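Local coordinates for acyl-CoA N-acyltransferases (NAT) superfamily protein (Arabidopsis thaliana, PDB 6TH0) that probably transfers the acetyl group of bound acetyl-CoA to the N-terminal methionine of transmembrane proteins and to protein lysines, as an NAA60-type acetyltransferase, at residues I64-S77 and E91-V103. Sequence-based numbering, arbitrary orientation.
With ACO (acetyl coenzyme *a), chain C.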
# COMPACT_ATOMS: atom_id res chain seq x y z
N ILE A 64 5.28 -13.95 -0.03
CA ILE A 64 3.90 -14.37 -0.22
C ILE A 64 2.92 -13.24 0.07
O ILE A 64 1.70 -13.44 0.02
CB ILE A 64 3.60 -15.63 0.63
CG1 ILE A 64 4.05 -15.46 2.08
CG2 ILE A 64 4.32 -16.83 0.03
CD1 ILE A 64 3.15 -14.56 2.91
N GLY A 65 3.43 -12.05 0.33
CA GLY A 65 2.59 -10.88 0.51
C GLY A 65 3.46 -9.66 0.31
O GLY A 65 4.68 -9.74 0.39
N PHE A 66 2.81 -8.54 0.00
CA PHE A 66 3.58 -7.33 -0.28
C PHE A 66 2.70 -6.12 0.00
O PHE A 66 1.47 -6.20 -0.05
CB PHE A 66 4.05 -7.30 -1.74
CG PHE A 66 2.94 -7.34 -2.71
CD1 PHE A 66 2.30 -6.17 -3.09
CD2 PHE A 66 2.44 -8.55 -3.17
CE1 PHE A 66 1.21 -6.20 -3.95
CE2 PHE A 66 1.37 -8.59 -4.04
CZ PHE A 66 0.76 -7.42 -4.44
N VAL A 67 3.34 -4.99 0.31
CA VAL A 67 2.68 -3.69 0.27
C VAL A 67 3.71 -2.68 -0.24
O VAL A 67 4.89 -2.78 0.10
CB VAL A 67 2.15 -3.26 1.65
CG1 VAL A 67 3.30 -3.11 2.64
CG2 VAL A 67 1.34 -1.98 1.55
N THR A 68 3.30 -1.83 -1.18
CA THR A 68 4.15 -0.76 -1.70
C THR A 68 3.51 0.61 -1.44
O THR A 68 2.28 0.74 -1.43
CB THR A 68 4.42 -0.92 -3.18
OG1 THR A 68 3.17 -0.84 -3.89
CG2 THR A 68 5.08 -2.26 -3.46
N ALA A 69 4.35 1.62 -1.20
CA ALA A 69 3.86 2.94 -0.86
C ALA A 69 4.86 3.99 -1.34
O ALA A 69 6.06 3.73 -1.43
CB ALA A 69 3.62 3.10 0.65
N LYS A 70 4.38 5.20 -1.57
CA LYS A 70 5.28 6.28 -1.95
C LYS A 70 5.01 7.49 -1.09
O LYS A 70 3.93 7.64 -0.51
CB LYS A 70 5.18 6.65 -3.43
CG LYS A 70 3.84 7.28 -3.83
CD LYS A 70 3.93 7.84 -5.24
CE LYS A 70 2.61 8.43 -5.70
NZ LYS A 70 2.73 8.98 -7.09
N ILE A 71 6.00 8.35 -1.04
CA ILE A 71 5.94 9.54 -0.21
C ILE A 71 5.44 10.69 -1.06
O ILE A 71 5.88 10.88 -2.21
CB ILE A 71 7.32 9.81 0.39
CG1 ILE A 71 7.80 8.55 1.12
CG2 ILE A 71 7.25 10.97 1.36
CD1 ILE A 71 6.96 8.17 2.32
N VAL A 72 4.54 11.49 -0.49
CA VAL A 72 3.83 12.56 -1.18
C VAL A 72 3.92 13.82 -0.33
O VAL A 72 3.64 13.78 0.87
CB VAL A 72 2.35 12.18 -1.39
CG1 VAL A 72 1.61 13.22 -2.19
CG2 VAL A 72 2.24 10.80 -2.05
N LEU A 73 4.30 14.95 -0.94
CA LEU A 73 4.21 16.21 -0.23
C LEU A 73 2.75 16.52 0.07
O LEU A 73 1.90 16.46 -0.82
CB LEU A 73 4.84 17.34 -1.04
CG LEU A 73 6.37 17.34 -1.09
CD1 LEU A 73 6.86 18.39 -2.07
CD2 LEU A 73 6.91 17.65 0.30
N ALA A 74 2.45 16.84 1.33
CA ALA A 74 1.05 16.99 1.73
C ALA A 74 0.31 17.98 0.84
O ALA A 74 -0.84 17.72 0.44
CB ALA A 74 0.97 17.43 3.20
N LYS A 75 0.93 19.12 0.52
CA LYS A 75 0.22 20.14 -0.25
C LYS A 75 0.07 19.77 -1.72
O LYS A 75 -0.66 20.47 -2.44
CB LYS A 75 0.90 21.50 -0.11
CG LYS A 75 0.52 22.20 1.18
CD LYS A 75 0.29 23.70 0.98
CE LYS A 75 -0.26 24.36 2.24
NZ LYS A 75 -0.22 25.86 2.14
N GLU A 76 0.75 18.73 -2.19
CA GLU A 76 0.58 18.25 -3.56
C GLU A 76 -0.35 17.06 -3.64
O GLU A 76 -0.53 16.49 -4.73
CB GLU A 76 1.95 17.91 -4.16
CG GLU A 76 2.92 19.08 -4.14
CD GLU A 76 4.24 18.78 -4.84
OE1 GLU A 76 4.89 19.74 -5.31
OE2 GLU A 76 4.63 17.60 -4.91
N SER A 77 -0.91 16.62 -2.50
CA SER A 77 -1.79 15.46 -2.48
C SER A 77 -3.22 15.90 -2.74
O SER A 77 -3.59 17.06 -2.52
CB SER A 77 -1.71 14.74 -1.14
OG SER A 77 -2.35 15.52 -0.14
N GLU A 91 5.09 22.05 5.81
CA GLU A 91 4.06 21.44 4.98
C GLU A 91 3.79 20.00 5.38
O GLU A 91 2.63 19.59 5.55
CB GLU A 91 4.47 21.52 3.51
CG GLU A 91 3.33 21.33 2.55
CD GLU A 91 3.80 21.07 1.14
OE1 GLU A 91 4.65 21.84 0.63
OE2 GLU A 91 3.32 20.08 0.55
N GLY A 92 4.84 19.20 5.54
CA GLY A 92 4.65 17.81 5.88
C GLY A 92 4.41 16.91 4.67
O GLY A 92 4.30 17.36 3.53
N THR A 93 4.39 15.61 4.95
CA THR A 93 4.23 14.58 3.94
C THR A 93 3.09 13.64 4.29
O THR A 93 2.52 13.68 5.38
CB THR A 93 5.51 13.77 3.77
OG1 THR A 93 5.92 13.29 5.06
CG2 THR A 93 6.63 14.62 3.12
N LEU A 94 2.82 12.76 3.35
CA LEU A 94 1.84 11.70 3.47
C LEU A 94 2.45 10.45 2.85
O LEU A 94 3.31 10.55 1.97
CB LEU A 94 0.54 12.05 2.75
CG LEU A 94 -0.28 13.16 3.36
CD1 LEU A 94 -1.29 13.69 2.35
CD2 LEU A 94 -0.99 12.64 4.60
N VAL A 95 2.04 9.29 3.36
CA VAL A 95 2.37 8.01 2.73
C VAL A 95 1.15 7.54 1.96
O VAL A 95 0.04 7.51 2.50
CB VAL A 95 2.80 6.97 3.78
CG1 VAL A 95 3.12 5.63 3.12
CG2 VAL A 95 4.03 7.49 4.55
N TYR A 96 1.35 7.21 0.68
CA TYR A 96 0.30 6.74 -0.21
C TYR A 96 0.51 5.26 -0.52
O TYR A 96 1.48 4.90 -1.19
CB TYR A 96 0.29 7.56 -1.51
CG TYR A 96 -0.80 7.18 -2.49
CD1 TYR A 96 -2.12 7.57 -2.28
CD2 TYR A 96 -0.51 6.44 -3.64
CE1 TYR A 96 -3.13 7.24 -3.17
CE2 TYR A 96 -1.50 6.09 -4.54
CZ TYR A 96 -2.81 6.49 -4.31
OH TYR A 96 -3.79 6.14 -5.21
N ILE A 97 -0.41 4.40 -0.07
CA ILE A 97 -0.28 2.99 -0.40
C ILE A 97 -0.67 2.80 -1.86
O ILE A 97 -1.75 3.24 -2.29
CB ILE A 97 -1.14 2.12 0.52
CG1 ILE A 97 -0.56 2.09 1.93
CG2 ILE A 97 -1.27 0.68 -0.09
CD1 ILE A 97 -1.52 1.56 2.97
N LEU A 98 0.23 2.18 -2.62
CA LEU A 98 0.05 1.92 -4.04
C LEU A 98 -0.56 0.53 -4.25
O LEU A 98 -1.62 0.40 -4.88
CB LEU A 98 1.40 1.97 -4.76
CG LEU A 98 2.11 3.34 -4.76
CD1 LEU A 98 3.59 3.14 -4.96
CD2 LEU A 98 1.55 4.15 -5.91
N THR A 99 0.10 -0.50 -3.75
CA THR A 99 -0.38 -1.86 -3.96
C THR A 99 -0.31 -2.66 -2.67
O THR A 99 0.46 -2.35 -1.76
CB THR A 99 0.41 -2.58 -5.06
OG1 THR A 99 1.73 -2.89 -4.59
CG2 THR A 99 0.49 -1.75 -6.33
N LEU A 100 -1.14 -3.70 -2.60
CA LEU A 100 -1.20 -4.58 -1.44
C LEU A 100 -1.76 -5.90 -1.95
O LEU A 100 -2.71 -5.87 -2.72
CB LEU A 100 -2.10 -3.99 -0.35
CG LEU A 100 -2.55 -4.91 0.77
CD1 LEU A 100 -1.40 -5.15 1.73
CD2 LEU A 100 -3.75 -4.32 1.49
N GLY A 101 -1.15 -7.01 -1.56
CA GLY A 101 -1.65 -8.32 -1.97
C GLY A 101 -1.08 -9.42 -1.11
O GLY A 101 0.03 -9.31 -0.59
N VAL A 102 -1.84 -10.50 -0.98
CA VAL A 102 -1.42 -11.71 -0.29
C VAL A 102 -1.77 -12.89 -1.20
O VAL A 102 -2.83 -12.89 -1.83
CB VAL A 102 -2.11 -11.84 1.10
CG1 VAL A 102 -1.72 -13.14 1.78
CG2 VAL A 102 -1.78 -10.62 2.01
N VAL A 103 -0.86 -13.86 -1.33
CA VAL A 103 -1.18 -14.98 -2.22
C VAL A 103 -2.40 -15.73 -1.67
O VAL A 103 -2.58 -15.89 -0.45
CB VAL A 103 -0.02 -15.95 -2.48
CG1 VAL A 103 1.26 -15.22 -2.99
CG2 VAL A 103 0.28 -16.80 -1.27
N1A ACO C . -9.04 -16.58 11.39
C2A ACO C . -10.09 -16.35 10.52
N3A ACO C . -10.36 -15.29 9.73
C4A ACO C . -9.40 -14.30 9.85
C5A ACO C . -8.26 -14.39 10.70
C6A ACO C . -8.12 -15.57 11.46
N6A ACO C . -7.04 -15.71 12.30
N7A ACO C . -7.46 -13.24 10.61
C8A ACO C . -8.11 -12.47 9.71
N9A ACO C . -9.28 -13.06 9.23
C1B ACO C . -10.23 -12.50 8.27
C2B ACO C . -10.47 -10.93 8.42
O2B ACO C . -11.37 -10.69 9.42
C3B ACO C . -11.13 -10.78 6.97
O3B ACO C . -12.34 -11.35 7.09
P3B ACO C . -13.60 -10.58 6.00
O7A ACO C . -13.07 -11.16 4.72
O8A ACO C . -14.92 -11.14 6.53
O9A ACO C . -13.29 -9.12 6.23
C4B ACO C . -10.16 -11.64 6.08
O4B ACO C . -9.70 -12.75 6.93
C5B ACO C . -9.00 -10.80 5.52
O5B ACO C . -8.31 -10.13 6.53
P1A ACO C . -6.69 -10.35 6.30
O1A ACO C . -6.37 -11.79 6.40
O2A ACO C . -5.99 -9.32 7.14
O3A ACO C . -6.26 -9.91 4.72
P2A ACO C . -5.67 -11.08 3.82
O4A ACO C . -4.27 -11.42 4.16
O5A ACO C . -6.66 -12.18 3.50
O6A ACO C . -5.46 -10.30 2.28
CBP ACO C . -6.26 -8.82 0.56
CCP ACO C . -6.45 -9.37 2.04
CDP ACO C . -4.97 -8.03 0.53
CEP ACO C . -7.45 -7.94 0.16
CAP ACO C . -6.18 -10.09 -0.33
OAP ACO C . -7.45 -10.71 -0.46
C9P ACO C . -5.67 -9.84 -1.75
O9P ACO C . -4.50 -9.98 -2.01
N8P ACO C . -6.59 -9.52 -2.73
C7P ACO C . -6.17 -9.27 -4.15
C6P ACO C . -5.34 -8.02 -4.24
C5P ACO C . -6.21 -6.89 -3.84
O5P ACO C . -7.41 -6.80 -4.10
N4P ACO C . -5.61 -5.88 -3.12
C3P ACO C . -6.48 -4.78 -2.71
C2P ACO C . -5.69 -3.52 -2.62
S1P ACO C . -6.86 -2.16 -2.14
C ACO C . -7.34 -1.69 -3.80
O ACO C . -8.42 -1.95 -4.27
CH3 ACO C . -6.34 -1.03 -4.60
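T68 O takes N-H groups from two successive residues of the facing strand. L98 N donates to T68 O at 2.8 Å; the bond from T99 N to T68 O is weak, at 3.4 Å. L98 and T99 thus share one partner, a classic beta bulge in strand 93-102. Here T68 OG1 and T99 OG1 are also hydrogen-bonded, at 2.6 Å. Both threonines lie on the same face of the sheet. Each OG1 sits between its own backbone N and carbonyl carbon (chi1 62° and 71°), which turns the two toward each other. T99 OG1 has a second hydrogen bond, to H23 NE2 of helix 16-26.

The F66 ring lies on this face too. It lies over G101, whose CA is 3.9 Å from the ring centroid in a CH-pi contact. T99 OG1 approaches the ring edge, 3.4 Å from F66 CE1. A CB on G101 would clash with F66 CZ. An alanine in place of F66 would probably uncover the G101 backbone and open a gap between the sheet and helix 16-26, where the ring also touches I22.

On the other face, A69 CB packs against V95 CG1 at 3.6 Å. V67 and V95 both reach V119 of helix 111-123.

Antiparallel backbone bonds run from I64-V103 to A74-G92. The bulge shifts the register by one residue just before the cofactor site, as in other GNAT enzymes. Beyond it, L100 O accepts from ACO N4P at 2.9 Å, and V102 N donates to ACO O9P. G101 N and O bond to F66, while L100 O and V102 N point the other way and hold the pantetheine arm of acetyl-CoA.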